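Local atomic coordinates of serine--tRNA ligase, cytoplasmic (Candida albicans, PDB entry 3QO8), a protein that catalyses the ATP-dependent attachment of serine to tRNA(Ser) in two steps, through a seryl-adenylate intermediate. Residues W131-E134 / N135-K138; Q141-A144 / A145-A148; E325-Q328 / S329-L332; A356-P359 / F360-E363. All coordinates share one frame; numbering follows the deposited sequence.

Overall arrangement
The four contacts are local folds of the chain gathered at one end of the catalytic core. Contact 3, at the end of a helix, is the most buried; contacts 1, 2 and 4 are partly exposed turns. Contacts 1 and 2 belong to one loop between strand 126-131 and helix 154-160, and Tyr136 joins them through its hydroxyl and ring. Contacts 1, 2 and 3 border the same bound SSA, in a second pocket apart from the serine and ATP sites: contact 1 meets its sulfamoyl group, contact 2 its adenine and contact 3 its ribose. Contact 4, a bulged hairpin end, takes no part in that pocket but packs against contact 2 through Pro359 and Gln141.

Contact 1: W131-E134 / N135-K138; sequences WTPE and NYKK. With SSA (5'-O-(N-(L-seryl)-sulfamoyl)adenosine), chain D.
Tyr136 sets CG anti to its amide nitrogen (chi1 -163°), which carries the CD2 side of its ring toward Thr132 CG2 and Pro133 CD. At Thr132 the methyl lies anti to the carbonyl carbon, and CG2 meets the edge of the Tyr136 ring near its plane, 4.2 Å from Tyr136 CD2. The two side chains cross at about a right angle. Between them the backbone forms a type II beta turn from Pro133 to Tyr136, whose closing bond from Tyr136 N to Pro133 O is weak (3.4 Å, 139°). The turn brings Pro133 CG to 3.8 Å from Tyr136 CB. A water bonded to Thr132 OG1 (2.8 Å) appears to bridge Pro133 O and Tyr136 O, though both approaches are short enough to leave its position doubtful. The turn also presents Glu134 N to the sulfamoyl group of SSA: the bond to O1S is 3.2 Å and nearly straight (167°), and a second one, to O2S, is weak. Pro133 CB packs 3.3 Å from SSA O1S. Outside the turn, Tyr136 OH bonds to Ile142 O and Glu140 N. Pro133 and Tyr136 rest on Ala144 and Pro333. Backbone hydrogen bonding between Trp131 and Tyr334, whose rings also meet, places the start of the turn where strand 126-131 pairs antiparallel with strand 334-338.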
loop_
_atom_site.group_PDB
_atom_site.type_symbol
_atom_site.label_atom_id
_atom_site.label_comp_id
_atom_site.label_asym_id
_atom_site.label_seq_id
_atom_site.Cartn_x
_atom_site.Cartn_y
_atom_site.Cartn_z
ATOM N N TRP A 131 -20.065 22.860 16.057
ATOM C CA TRP A 131 -19.987 22.211 17.361
ATOM C C TRP A 131 -18.679 22.557 18.055
ATOM O O TRP A 131 -17.626 22.562 17.428
ATOM C CB TRP A 131 -20.116 20.684 17.236
ATOM C CG TRP A 131 -20.122 19.990 18.577
ATOM C CD1 TRP A 131 -21.202 19.806 19.402
ATOM C CD2 TRP A 131 -18.999 19.410 19.255
ATOM N NE1 TRP A 131 -20.818 19.136 20.541
ATOM C CE2 TRP A 131 -19.475 18.876 20.474
ATOM C CE3 TRP A 131 -17.640 19.266 18.939
ATOM C CZ2 TRP A 131 -18.637 18.236 21.386
ATOM C CZ3 TRP A 131 -16.813 18.616 19.840
ATOM C CH2 TRP A 131 -17.312 18.118 21.053
ATOM N N THR A 132 -18.751 22.865 19.347
ATOM C CA THR A 132 -17.547 23.001 20.154
ATOM C C THR A 132 -17.629 22.103 21.369
ATOM O O THR A 132 -18.707 21.853 21.902
ATOM C CB THR A 132 -17.291 24.458 20.649
ATOM O OG1 THR A 132 -18.482 24.979 21.251
ATOM C CG2 THR A 132 -16.851 25.352 19.494
ATOM N N PRO A 133 -16.475 21.620 21.817
ATOM C CA PRO A 133 -16.427 20.831 23.044
ATOM C C PRO A 133 -16.683 21.684 24.281
ATOM O O PRO A 133 -16.790 22.921 24.209
ATOM C CB PRO A 133 -14.994 20.289 23.054
ATOM C CG PRO A 133 -14.213 21.270 22.252
ATOM C CD PRO A 133 -15.157 21.751 21.180
ATOM N N GLU A 134 -16.782 20.997 25.414
ATOM C CA GLU A 134 -17.021 21.613 26.712
ATOM C C GLU A 134 -15.811 22.439 27.126
ATOM O O GLU A 134 -14.672 22.071 26.847
ATOM C CB GLU A 134 -17.294 20.514 27.744
ATOM C CG GLU A 134 -17.502 20.986 29.170
ATOM C CD GLU A 134 -17.720 19.829 30.137
ATOM O OE1 GLU A 134 -17.797 18.668 29.674
ATOM O OE2 GLU A 134 -17.813 20.079 31.358
ATOM N N ASN A 135 -16.058 23.560 27.788
ATOM C CA ASN A 135 -14.975 24.427 28.237
ATOM C C ASN A 135 -14.160 25.003 27.089
ATOM O O ASN A 135 -13.011 25.395 27.268
ATOM C CB ASN A 135 -14.059 23.690 29.215
ATOM C CG ASN A 135 -14.772 23.292 30.488
ATOM O OD1 ASN A 135 -15.487 24.097 31.091
ATOM N ND2 ASN A 135 -14.589 22.039 30.904
ATOM N N TYR A 136 -14.757 25.051 25.907
ATOM C CA TYR A 136 -14.134 25.734 24.783
ATOM C C TYR A 136 -15.078 26.816 24.295
ATOM O O TYR A 136 -16.066 26.551 23.599
ATOM C CB TYR A 136 -13.786 24.767 23.656
ATOM C CG TYR A 136 -12.795 25.330 22.659
ATOM C CD1 TYR A 136 -11.546 25.795 23.072
ATOM C CD2 TYR A 136 -13.103 25.390 21.305
ATOM C CE1 TYR A 136 -10.624 26.306 22.152
ATOM C CE2 TYR A 136 -12.190 25.899 20.378
ATOM C CZ TYR A 136 -10.957 26.349 20.807
ATOM O OH TYR A 136 -10.065 26.851 19.887
ATOM N N LYS A 137 -14.737 28.036 24.673
ATOM C CA LYS A 137 -15.573 29.209 24.482
ATOM C C LYS A 137 -15.900 29.433 23.013
ATOM O O LYS A 137 -17.058 29.567 22.636
ATOM C CB LYS A 137 -14.837 30.414 25.070
ATOM C CG LYS A 137 -15.557 31.736 25.011
ATOM C CD LYS A 137 -14.742 32.799 25.750
ATOM C CE LYS A 137 -14.437 32.355 27.182
ATOM N NZ LYS A 137 -13.522 33.292 27.904
ATOM N N LYS A 138 -14.867 29.472 22.184
ATOM C CA LYS A 138 -15.032 29.759 20.771
ATOM C C LYS A 138 -13.759 29.370 20.036
ATOM O O LYS A 138 -12.699 29.252 20.645
ATOM C CB LYS A 138 -15.304 31.250 20.556
ATOM C CG LYS A 138 -14.109 32.124 20.850
ATOM C CD LYS A 138 -14.329 33.541 20.349
ATOM C CE LYS A 138 -13.277 34.490 20.900
ATOM N NZ LYS A 138 -11.891 34.073 20.549
HETATM N N10 SSA D . -18.952 15.616 28.112
HETATM C CA SSA D . -17.678 15.177 28.652
HETATM C CB SSA D . -17.563 13.666 28.474
HETATM O OG SSA D . -16.282 13.211 28.926
HETATM C C9 SSA D . -16.557 15.873 27.929
HETATM O O9 SSA D . -15.397 15.687 28.257
HETATM N N8 SSA D . -16.903 16.678 26.926
HETATM S S1 SSA D . -15.797 17.338 25.966
HETATM O O1S SSA D . -16.452 17.887 24.812
HETATM O O2S SSA D . -15.090 18.370 26.678
HETATM O "O5'" SSA D . -14.793 16.251 25.543
HETATM C "C5'" SSA D . -15.071 15.351 24.472
HETATM C "C4'" SSA D . -14.108 14.173 24.584
HETATM O "O4'" SSA D . -12.785 14.552 24.196
HETATM C "C3'" SSA D . -13.999 13.675 26.015
HETATM O "O3'" SSA D . -14.852 12.548 26.232
HETATM C "C2'" SSA D . -12.550 13.276 26.177
HETATM O "O2'" SSA D . -12.396 11.883 25.915
HETATM C "C1'" SSA D . -11.804 14.057 25.113
HETATM N N9 SSA D . -11.103 15.166 25.800
HETATM C C8 SSA D . -11.454 16.465 25.816
HETATM N N7 SSA D . -10.555 17.142 26.571
HETATM C C5 SSA D . -9.645 16.254 27.029
HETATM C C6 SSA D . -8.513 16.359 27.828
HETATM N N6 SSA D . -8.117 17.556 28.334
HETATM N N1 SSA D . -7.807 15.239 28.104
HETATM C C2 SSA D . -8.175 14.046 27.615
HETATM N N3 SSA D . -9.259 13.920 26.839
HETATM C C4 SSA D . -10.005 15.009 26.540
HETATM O O HOH W 1 -18.058 25.080 23.997
#

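Contact 2: Q141-A144 / A145-A148; sequences QIAA and ATGA. With SSA (5'-O-(N-(L-seryl)-sulfamoyl)adenosine), chain D.
The chain from Ala143 to Ala148 doubles back as a tight hairpin-like turn on the adenine side of the second SSA pocket, the one apart from the serine and ATP sites, within the loop that precedes helix 154-160. Its ends are tied by the bond from Ala143 N to Ala148 O, 2.8 Å. Ala143 O takes two N-H groups from the turn: Gly147 N at 2.9 Å and, weakly, Thr146 N at 3.4 Å. Gly147 completes the reversal, with phi 78°. The Thr146 side chain braces the inside: with chi1 at 64°, OG1 stands between the backbone N and the carbonyl carbon, where it accepts from Ala148 N at 3.2 Å in a nearly straight bond (163°), an ST turn. From there OG1 also touches the methyl group of Ala143, 3.4 Å from CB, and a further hydrogen bond joins it to Gln420 O. On the arm entering the turn, Ile142 CG2 lies 3.4 Å from Gly147 O. Ala145 faces the ligand, its carbonyl O accepting from SSA N6 at 2.8 Å. The Hoogsteen edge of the base is thus met by one backbone acceptor at N6 and by a van der Waals contact of Ala145 CB, 3.5 Å from SSA N7. Asn418 steadies the turn by accepting from Ala144 N. Three right-handed helical residues, Ala144 to Thr146, followed by one left-handed glycine form the conformational pattern of a four-residue beta-hairpin loop, although no regular strands flank it here.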
loop_
_atom_site.group_PDB
_atom_site.type_symbol
_atom_site.label_atom_id
_atom_site.label_comp_id
_atom_site.label_asym_id
_atom_site.label_seq_id
_atom_site.Cartn_x
_atom_site.Cartn_y
_atom_site.Cartn_z
ATOM N N GLN A 141 -7.004 30.725 18.856
ATOM C CA GLN A 141 -5.677 30.107 18.878
ATOM C C GLN A 141 -5.381 29.416 20.206
ATOM O O GLN A 141 -4.363 29.679 20.850
ATOM C CB GLN A 141 -4.571 31.122 18.543
ATOM C CG GLN A 141 -3.316 30.415 18.001
ATOM C CD GLN A 141 -2.143 31.350 17.748
ATOM O OE1 GLN A 141 -2.299 32.571 17.713
ATOM N NE2 GLN A 141 -0.957 30.770 17.569
ATOM N N ILE A 142 -6.292 28.545 20.615
ATOM C CA ILE A 142 -6.226 27.864 21.895
ATOM C C ILE A 142 -6.550 26.391 21.647
ATOM O O ILE A 142 -7.553 26.072 21.002
ATOM C CB ILE A 142 -7.286 28.421 22.883
ATOM C CG1 ILE A 142 -7.051 29.908 23.190
ATOM C CG2 ILE A 142 -7.348 27.565 24.155
ATOM C CD1 ILE A 142 -5.836 30.180 24.032
ATOM N N ALA A 143 -5.704 25.495 22.147
ATOM C CA ALA A 143 -5.952 24.062 22.008
ATOM C C ALA A 143 -7.257 23.714 22.716
ATOM O O ALA A 143 -7.393 23.936 23.917
ATOM C CB ALA A 143 -4.791 23.270 22.593
ATOM N N ALA A 144 -8.218 23.162 21.982
ATOM C CA ALA A 144 -9.557 22.980 22.535
ATOM C C ALA A 144 -9.609 22.090 23.782
ATOM O O ALA A 144 -10.351 22.367 24.724
ATOM C CB ALA A 144 -10.518 22.464 21.460
ATOM N N ALA A 145 -8.809 21.031 23.796
ATOM C CA ALA A 145 -8.915 20.036 24.846
ATOM C C ALA A 145 -8.184 20.435 26.121
ATOM O O ALA A 145 -8.570 20.034 27.211
ATOM C CB ALA A 145 -8.411 18.670 24.338
ATOM N N THR A 146 -7.122 21.213 25.986
ATOM C CA THR A 146 -6.276 21.525 27.133
ATOM C C THR A 146 -6.404 22.969 27.606
ATOM O O THR A 146 -6.017 23.300 28.732
ATOM C CB THR A 146 -4.799 21.283 26.807
ATOM O OG1 THR A 146 -4.401 22.181 25.766
ATOM C CG2 THR A 146 -4.581 19.844 26.356
ATOM N N GLY A 147 -6.914 23.833 26.733
ATOM C CA GLY A 147 -6.984 25.255 27.020
ATOM C C GLY A 147 -5.653 25.980 26.861
ATOM O O GLY A 147 -5.578 27.190 27.037
ATOM N N ALA A 148 -4.598 25.245 26.526
ATOM C CA ALA A 148 -3.272 25.834 26.360
ATOM C C ALA A 148 -3.198 26.696 25.094
ATOM O O ALA A 148 -3.955 26.489 24.152
ATOM C CB ALA A 148 -2.213 24.727 26.317
HETATM N N10 SSA D . -18.952 15.616 28.112
HETATM C CA SSA D . -17.678 15.177 28.652
HETATM C CB SSA D . -17.563 13.666 28.474
HETATM O OG SSA D . -16.282 13.211 28.926
HETATM C C9 SSA D . -16.557 15.873 27.929
HETATM O O9 SSA D . -15.397 15.687 28.257
HETATM N N8 SSA D . -16.903 16.678 26.926
HETATM S S1 SSA D . -15.797 17.338 25.966
HETATM O O1S SSA D . -16.452 17.887 24.812
HETATM O O2S SSA D . -15.090 18.370 26.678
HETATM O "O5'" SSA D . -14.793 16.251 25.543
HETATM C "C5'" SSA D . -15.071 15.351 24.472
HETATM C "C4'" SSA D . -14.108 14.173 24.584
HETATM O "O4'" SSA D . -12.785 14.552 24.196
HETATM C "C3'" SSA D . -13.999 13.675 26.015
HETATM O "O3'" SSA D . -14.852 12.548 26.232
HETATM C "C2'" SSA D . -12.550 13.276 26.177
HETATM O "O2'" SSA D . -12.396 11.883 25.915
HETATM C "C1'" SSA D . -11.804 14.057 25.113
HETATM N N9 SSA D . -11.103 15.166 25.800
HETATM C C8 SSA D . -11.454 16.465 25.816
HETATM N N7 SSA D . -10.555 17.142 26.571
HETATM C C5 SSA D . -9.645 16.254 27.029
HETATM C C6 SSA D . -8.513 16.359 27.828
HETATM N N6 SSA D . -8.117 17.556 28.334
HETATM N N1 SSA D . -7.807 15.239 28.104
HETATM C C2 SSA D . -8.175 14.046 27.615
HETATM N N3 SSA D . -9.259 13.920 26.839
HETATM C C4 SSA D . -10.005 15.009 26.540
#

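Contact 3: E325-Q328 / S329-L332; sequences EFYQ and SLGL. With SSA (5'-O-(N-(L-seryl)-sulfamoyl)adenosine), chain D.
Phe326 O receives Ser329 OG at 2.6 Å, a hydrogen bond made from 20° off the carbonyl plane. The chi1 of Ser329 (85°) turns the hydroxyl back along the helix, and the same OG is bonded to Tyr194 OH. One residue on, Leu330 CD1 comes to 3.5 Å from Phe326 CE2, approaching the ring obliquely. The CD1 of Leu332 lies at the edge of the Tyr327 ring, in its plane, 4.0 Å from Tyr327 CD1, while Phe326 CD2 sits over the centre of that ring's face. The ribose of SSA rests on the turn itself, with Gly331 N 3.2 Å from SSA O4' and Ser329 O 3.4 Å from SSA C4'. All these groups are placed by the end of helix 312-329, a Schellman motif: Leu332 N reaches back to Tyr327 O at 3.1 Å, almost straight (177°), and Gly331 takes up positive phi. Gly331 N also donates to Gln328 O at 2.9 Å, from above the carbonyl plane. Farther out, Tyr327 OH is bonded to Leu405 O, Leu332 packs on helix 408-419, and Gln328 NE2 bonds to Tyr334 OH. Because backbone atoms make the closest approaches to the sugar, and Gly331, which has no side chain, lies close against O4', this part of the pocket is probably defined more by shape than by side-chain hydrogen bonds.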
loop_
_atom_site.group_PDB
_atom_site.type_symbol
_atom_site.label_atom_id
_atom_site.label_comp_id
_atom_site.label_asym_id
_atom_site.label_seq_id
_atom_site.Cartn_x
_atom_site.Cartn_y
_atom_site.Cartn_z
ATOM N N GLU A 325 -20.503 12.417 15.625
ATOM C CA GLU A 325 -20.381 11.762 16.917
ATOM C C GLU A 325 -18.937 11.327 17.159
ATOM O O GLU A 325 -18.397 11.493 18.255
ATOM C CB GLU A 325 -21.335 10.568 17.010
ATOM C CG GLU A 325 -21.313 9.877 18.359
ATOM C CD GLU A 325 -22.164 8.600 18.398
ATOM O OE1 GLU A 325 -22.889 8.318 17.416
ATOM O OE2 GLU A 325 -22.091 7.877 19.415
ATOM N N PHE A 326 -18.303 10.776 16.131
ATOM C CA PHE A 326 -16.901 10.386 16.232
ATOM C C PHE A 326 -16.009 11.577 16.634
ATOM O O PHE A 326 -15.203 11.463 17.565
ATOM C CB PHE A 326 -16.432 9.758 14.908
ATOM C CG PHE A 326 -15.006 9.230 14.940
ATOM C CD1 PHE A 326 -14.719 7.982 15.471
ATOM C CD2 PHE A 326 -13.961 9.994 14.434
ATOM C CE1 PHE A 326 -13.415 7.493 15.489
ATOM C CE2 PHE A 326 -12.653 9.521 14.457
ATOM C CZ PHE A 326 -12.378 8.271 14.991
ATOM N N TYR A 327 -16.141 12.717 15.948
ATOM C CA TYR A 327 -15.301 13.874 16.291
ATOM C C TYR A 327 -15.663 14.489 17.633
ATOM O O TYR A 327 -14.795 14.978 18.368
ATOM C CB TYR A 327 -15.235 14.902 15.143
ATOM C CG TYR A 327 -14.479 14.253 14.027
ATOM C CD1 TYR A 327 -13.099 14.192 14.060
ATOM C CD2 TYR A 327 -15.142 13.595 13.002
ATOM C CE1 TYR A 327 -12.387 13.526 13.073
ATOM C CE2 TYR A 327 -14.436 12.925 12.007
ATOM C CZ TYR A 327 -13.064 12.896 12.054
ATOM O OH TYR A 327 -12.353 12.216 11.081
ATOM N N GLN A 328 -16.943 14.436 17.976
ATOM C CA GLN A 328 -17.344 14.890 19.301
ATOM C C GLN A 328 -16.658 14.050 20.370
ATOM O O GLN A 328 -16.224 14.572 21.402
ATOM C CB GLN A 328 -18.857 14.810 19.465
ATOM C CG GLN A 328 -19.581 15.837 18.645
ATOM C CD GLN A 328 -21.058 15.829 18.917
ATOM O OE1 GLN A 328 -21.494 15.371 19.971
ATOM N NE2 GLN A 328 -21.843 16.336 17.970
ATOM N N SER A 329 -16.546 12.752 20.106
ATOM C CA SER A 329 -15.951 11.818 21.062
ATOM C C SER A 329 -14.454 12.081 21.241
ATOM O O SER A 329 -13.864 11.724 22.261
ATOM C CB SER A 329 -16.197 10.367 20.626
ATOM O OG SER A 329 -15.213 9.925 19.707
ATOM N N LEU A 330 -13.843 12.721 20.249
ATOM C CA LEU A 330 -12.439 13.102 20.344
ATOM C C LEU A 330 -12.274 14.526 20.860
ATOM O O LEU A 330 -11.150 14.994 21.044
ATOM C CB LEU A 330 -11.757 12.982 18.977
ATOM C CG LEU A 330 -11.562 11.565 18.436
ATOM C CD1 LEU A 330 -11.233 11.588 16.935
ATOM C CD2 LEU A 330 -10.456 10.884 19.226
ATOM N N GLY A 331 -13.390 15.218 21.075
ATOM C CA GLY A 331 -13.352 16.574 21.604
ATOM C C GLY A 331 -12.787 17.592 20.626
ATOM O O GLY A 331 -12.138 18.565 21.024
ATOM N N LEU A 332 -13.043 17.390 19.339
ATOM C CA LEU A 332 -12.490 18.283 18.317
ATOM C C LEU A 332 -13.589 19.207 17.787
ATOM O O LEU A 332 -14.598 18.724 17.273
ATOM C CB LEU A 332 -11.848 17.467 17.169
ATOM C CG LEU A 332 -10.740 16.489 17.582
ATOM C CD1 LEU A 332 -10.234 15.624 16.420
ATOM C CD2 LEU A 332 -9.569 17.228 18.238
HETATM N N10 SSA D . -18.952 15.616 28.112
HETATM C CA SSA D . -17.678 15.177 28.652
HETATM C CB SSA D . -17.563 13.666 28.474
HETATM O OG SSA D . -16.282 13.211 28.926
HETATM C C9 SSA D . -16.557 15.873 27.929
HETATM O O9 SSA D . -15.397 15.687 28.257
HETATM N N8 SSA D . -16.903 16.678 26.926
HETATM S S1 SSA D . -15.797 17.338 25.966
HETATM O O1S SSA D . -16.452 17.887 24.812
HETATM O O2S SSA D . -15.090 18.370 26.678
HETATM O "O5'" SSA D . -14.793 16.251 25.543
HETATM C "C5'" SSA D . -15.071 15.351 24.472
HETATM C "C4'" SSA D . -14.108 14.173 24.584
HETATM O "O4'" SSA D . -12.785 14.552 24.196
HETATM C "C3'" SSA D . -13.999 13.675 26.015
HETATM O "O3'" SSA D . -14.852 12.548 26.232
HETATM C "C2'" SSA D . -12.550 13.276 26.177
HETATM O "O2'" SSA D . -12.396 11.883 25.915
HETATM C "C1'" SSA D . -11.804 14.057 25.113
HETATM N N9 SSA D . -11.103 15.166 25.800
HETATM C C8 SSA D . -11.454 16.465 25.816
HETATM N N7 SSA D . -10.555 17.142 26.571
HETATM C C5 SSA D . -9.645 16.254 27.029
HETATM C C6 SSA D . -8.513 16.359 27.828
HETATM N N6 SSA D . -8.117 17.556 28.334
HETATM N N1 SSA D . -7.807 15.239 28.104
HETATM C C2 SSA D . -8.175 14.046 27.615
HETATM N N3 SSA D . -9.259 13.920 26.839
HETATM C C4 SSA D . -10.005 15.009 26.540
#

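Contact 4: A356-P359 / F360-E363; sequences AWFP and FQQE
Between strands 350-358 and 363-372 the chain reverses over Pro359 to Gln362, and the turn closes on a G1 beta bulge in which Gln362 and Glu363 both face Phe358. Phe358 and Glu363 form an antiparallel hydrogen-bonded pair, with Phe358 N to Glu363 O at 2.9 Å and Glu363 N to Phe358 O at 3.3 Å. Gln362, in the left-handed region (phi 54°), adds a weak bond from its N to Phe358 O. The Trp357 indole packs against the bulge backbone: Glu363 N stands 3.6 Å above one face, offset toward the rim, and Trp357 CH2 is 3.3 Å from Gln362 C. The indole NE1 donates to Glu140 O. Phe358 and Gln361 run side by side, Phe358 CB touching Gln361 CG at 3.5 Å, with ring and amide nearly perpendicular (84°). The Gln361 chain bends at chi2 (-78°), and its NE2 bonds to Glu417 OE2. The other oxygen of that carboxylate, OE1, accepts from Phe360 N. Glu417 thus takes a side-chain amide with one oxygen and a backbone N-H with the other, tying the turn to helix 408-419 by two hydrogen bonds.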
loop_
_atom_site.group_PDB
_atom_site.type_symbol
_atom_site.label_atom_id
_atom_site.label_comp_id
_atom_site.label_asym_id
_atom_site.label_seq_id
_atom_site.Cartn_x
_atom_site.Cartn_y
_atom_site.Cartn_z
ATOM N N ALA A 356 -12.723 20.444 10.667
ATOM C CA ALA A 356 -12.411 20.553 12.084
ATOM C C ALA A 356 -11.550 21.784 12.311
ATOM O O ALA A 356 -10.821 22.213 11.419
ATOM C CB ALA A 356 -11.670 19.308 12.570
ATOM N N TRP A 357 -11.637 22.340 13.513
ATOM C CA TRP A 357 -10.868 23.522 13.855
ATOM C C TRP A 357 -9.413 23.177 14.141
ATOM O O TRP A 357 -9.123 22.333 14.982
ATOM C CB TRP A 357 -11.491 24.217 15.071
ATOM C CG TRP A 357 -10.792 25.495 15.485
ATOM C CD1 TRP A 357 -10.057 25.708 16.625
ATOM C CD2 TRP A 357 -10.777 26.735 14.762
ATOM N NE1 TRP A 357 -9.590 27.014 16.651
ATOM C CE2 TRP A 357 -10.022 27.658 15.520
ATOM C CE3 TRP A 357 -11.340 27.157 13.549
ATOM C CZ2 TRP A 357 -9.809 28.972 15.098
ATOM C CZ3 TRP A 357 -11.134 28.461 13.137
ATOM C CH2 TRP A 357 -10.377 29.356 13.911
ATOM N N PHE A 358 -8.502 23.835 13.431
ATOM C CA PHE A 358 -7.079 23.725 13.703
ATOM C C PHE A 358 -6.644 25.041 14.372
ATOM O O PHE A 358 -6.498 26.064 13.699
ATOM C CB PHE A 358 -6.305 23.500 12.390
ATOM C CG PHE A 358 -6.309 22.058 11.898
ATOM C CD1 PHE A 358 -7.491 21.431 11.511
ATOM C CD2 PHE A 358 -5.123 21.345 11.805
ATOM C CE1 PHE A 358 -7.490 20.104 11.050
ATOM C CE2 PHE A 358 -5.106 20.030 11.356
ATOM C CZ PHE A 358 -6.298 19.397 10.979
ATOM N N PRO A 359 -6.443 25.024 15.700
ATOM C CA PRO A 359 -6.274 26.314 16.389
ATOM C C PRO A 359 -4.959 27.026 16.086
ATOM O O PRO A 359 -4.925 28.243 16.217
ATOM C CB PRO A 359 -6.372 25.948 17.871
ATOM C CG PRO A 359 -5.957 24.488 17.927
ATOM C CD PRO A 359 -6.473 23.886 16.640
ATOM N N PHE A 360 -3.903 26.313 15.694
ATOM C CA PHE A 360 -2.678 27.016 15.354
ATOM C C PHE A 360 -2.885 27.737 14.032
ATOM O O PHE A 360 -2.536 28.895 13.888
ATOM C CB PHE A 360 -1.459 26.093 15.231
ATOM C CG PHE A 360 -0.232 26.814 14.734
ATOM C CD1 PHE A 360 0.576 27.511 15.613
ATOM C CD2 PHE A 360 0.072 26.847 13.382
ATOM C CE1 PHE A 360 1.696 28.213 15.153
ATOM C CE2 PHE A 360 1.185 27.543 12.912
ATOM C CZ PHE A 360 1.999 28.231 13.809
ATOM N N GLN A 361 -3.441 27.018 13.068
ATOM C CA GLN A 361 -3.732 27.552 11.746
ATOM C C GLN A 361 -4.795 28.629 11.884
ATOM O O GLN A 361 -4.902 29.528 11.060
ATOM C CB GLN A 361 -4.267 26.419 10.861
ATOM C CG GLN A 361 -3.490 25.086 10.999
ATOM C CD GLN A 361 -2.171 25.107 10.241
ATOM O OE1 GLN A 361 -2.089 25.663 9.143
ATOM N NE2 GLN A 361 -1.126 24.521 10.831
ATOM N N GLN A 362 -5.582 28.511 12.946
ATOM C CA GLN A 362 -6.774 29.316 13.148
ATOM C C GLN A 362 -7.715 29.221 11.939
ATOM O O GLN A 362 -8.214 30.224 11.454
ATOM C CB GLN A 362 -6.406 30.776 13.461
ATOM C CG GLN A 362 -5.515 30.943 14.702
ATOM C CD GLN A 362 -4.976 32.360 14.849
ATOM O OE1 GLN A 362 -5.720 33.288 15.181
ATOM N NE2 GLN A 362 -3.679 32.533 14.599
ATOM N N GLU A 363 -7.954 28.002 11.464
ATOM C CA GLU A 363 -8.845 27.770 10.333
ATOM C C GLU A 363 -9.534 26.434 10.511
ATOM O O GLU A 363 -8.969 25.514 11.096
ATOM C CB GLU A 363 -8.049 27.682 9.038
ATOM C CG GLU A 363 -7.285 28.923 8.666
ATOM C CD GLU A 363 -6.438 28.709 7.429
ATOM O OE1 GLU A 363 -6.670 27.702 6.724
ATOM O OE2 GLU A 363 -5.540 29.542 7.166
#